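Local coordinates for protein beta-galactosidase (Marinomonas sp. ef1, PDB 6Y2K) that probably hydrolyses terminal, non-reducing beta-D-galactose residues from beta-galactosides, as a cold-active, hexameric GH42 glycoside hydrolase, at residues 56-61 against 132-137. Numbering follows the deposited sequence.
Sequences ESLDIL and PAVASW
In the outer layer of the TIM barrel, helix 52-63 lies against the start of barrel strand 134-138, and Leu58 makes the join to Ala133 and Val134. The helix follows the second barrel strand and leads into the third, 67-71, whereas 134-138 is the fourth, so the helix reaches past its own βαβ crossover to the next strand along. The interface is small, 124 Å² summed over both sides; its side-chain contacts are apolar, with one methyl resting on a backbone carbonyl oxygen, and the three residues that touch are all buried.

Ala133, in the loop just before the strand, comes closest. Its methyl group points at the helix and meets the backbone there: Ala133 CB lies 3.6 Å from Leu58 O and 4.3 Å from Leu58 CB. With so short a side chain at this point, the CA atoms of Leu58 and Ala133 approach to 6.1 Å. Further along, the leucine extends over the start of the strand, its CG swung to the minus-60° side of the backbone N (chi1 -66°) and CD1 continuing the chain in an extended line (chi2 175°). That carries one branch tip to Val134, whose CB bond runs across the line to the helix instead of at it.

Val68 of strand 67-71 touches both Leu58 and Leu61, and the backbone of Ala133 is hydrogen-bonded to the same residue, which ties Ala133 to the neighbouring strand. His131 packs on Leu58 and, through ND1, takes part in a hydrogen bond with Ala133 N; its NE2 makes a weak one to Asp59 OD1, so one imidazole links the loop and the helix.

Val134 works in two directions: its CG1 sits 3.7 Å above one face of the Trp137 ring, offset toward the ring's periphery, while Val134 CG2 meets Leu58 CD1 at 4.3 Å.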
# COMPACT_ATOMS: atom_id res chain seq x y z
N GLU A 56 -47.08 -44.91 10.09
CA GLU A 56 -48.05 -43.86 9.83
C GLU A 56 -47.53 -42.76 8.92
O GLU A 56 -48.25 -42.29 8.04
CB GLU A 56 -48.56 -43.25 11.13
CG GLU A 56 -49.40 -44.23 11.94
CD GLU A 56 -49.76 -43.74 13.33
OE1 GLU A 56 -49.39 -42.61 13.73
OE2 GLU A 56 -50.42 -44.52 14.04
N SER A 57 -46.28 -42.35 9.14
CA SER A 57 -45.66 -41.30 8.31
C SER A 57 -45.55 -41.72 6.85
O SER A 57 -45.89 -40.94 5.97
CB SER A 57 -44.27 -40.92 8.86
OG SER A 57 -43.63 -39.98 8.01
N LEU A 58 -45.09 -42.94 6.59
CA LEU A 58 -44.97 -43.43 5.22
C LEU A 58 -46.34 -43.46 4.53
O LEU A 58 -46.44 -43.09 3.36
CB LEU A 58 -44.32 -44.81 5.17
CG LEU A 58 -42.85 -44.93 5.60
CD1 LEU A 58 -42.44 -46.39 5.60
CD2 LEU A 58 -41.94 -44.13 4.69
N ASP A 59 -47.38 -43.88 5.24
CA ASP A 59 -48.74 -43.89 4.66
C ASP A 59 -49.23 -42.48 4.31
O ASP A 59 -49.79 -42.28 3.23
CB ASP A 59 -49.76 -44.61 5.57
CG ASP A 59 -49.61 -46.13 5.55
OD1 ASP A 59 -48.86 -46.69 4.71
OD2 ASP A 59 -50.26 -46.79 6.39
N ILE A 60 -49.00 -41.50 5.19
CA ILE A 60 -49.40 -40.12 4.93
C ILE A 60 -48.67 -39.55 3.69
O ILE A 60 -49.31 -38.96 2.81
CB ILE A 60 -49.20 -39.22 6.18
CG1 ILE A 60 -50.26 -39.57 7.23
CG2 ILE A 60 -49.28 -37.73 5.82
CD1 ILE A 60 -49.96 -39.09 8.63
N LEU A 61 -47.35 -39.76 3.63
CA LEU A 61 -46.55 -39.32 2.48
C LEU A 61 -47.02 -39.99 1.18
O LEU A 61 -47.16 -39.32 0.16
CB LEU A 61 -45.06 -39.59 2.72
CG LEU A 61 -44.43 -38.80 3.88
CD1 LEU A 61 -43.07 -39.37 4.25
CD2 LEU A 61 -44.32 -37.32 3.54
N PRO A 132 -45.23 -49.63 -0.54
CA PRO A 132 -45.40 -48.91 -1.81
C PRO A 132 -44.93 -47.45 -1.82
O PRO A 132 -44.72 -46.89 -2.89
CB PRO A 132 -46.92 -49.00 -2.08
CG PRO A 132 -47.54 -49.24 -0.75
CD PRO A 132 -46.53 -50.03 0.04
N ALA A 133 -44.81 -46.84 -0.64
CA ALA A 133 -44.20 -45.50 -0.50
C ALA A 133 -42.69 -45.48 -0.73
O ALA A 133 -42.16 -44.46 -1.14
CB ALA A 133 -44.50 -44.92 0.89
N VAL A 134 -42.00 -46.58 -0.46
CA VAL A 134 -40.53 -46.58 -0.46
C VAL A 134 -40.00 -46.82 -1.87
O VAL A 134 -40.14 -47.91 -2.42
CB VAL A 134 -39.96 -47.61 0.54
CG1 VAL A 134 -38.43 -47.65 0.49
CG2 VAL A 134 -40.43 -47.29 1.95
N ALA A 135 -39.40 -45.77 -2.44
CA ALA A 135 -38.82 -45.84 -3.78
C ALA A 135 -37.31 -46.08 -3.76
O ALA A 135 -36.74 -46.54 -4.76
CB ALA A 135 -39.13 -44.55 -4.53
N SER A 136 -36.67 -45.80 -2.62
CA SER A 136 -35.22 -45.75 -2.53
C SER A 136 -34.76 -45.90 -1.09
O SER A 136 -35.52 -45.60 -0.17
CB SER A 136 -34.76 -44.40 -3.09
OG SER A 136 -33.38 -44.17 -2.85
N TRP A 137 -33.52 -46.36 -0.90
CA TRP A 137 -32.89 -46.38 0.42
C TRP A 137 -31.58 -45.62 0.41
O TRP A 137 -30.78 -45.81 -0.50
CB TRP A 137 -32.59 -47.81 0.87
CG TRP A 137 -33.77 -48.68 1.15
CD1 TRP A 137 -34.53 -49.35 0.23
CD2 TRP A 137 -34.31 -49.01 2.43
NE1 TRP A 137 -35.51 -50.07 0.87
CE2 TRP A 137 -35.40 -49.88 2.22
CE3 TRP A 137 -33.97 -48.66 3.75
CZ2 TRP A 137 -36.15 -50.41 3.27
CZ3 TRP A 137 -34.73 -49.19 4.79
CH2 TRP A 137 -35.81 -50.05 4.55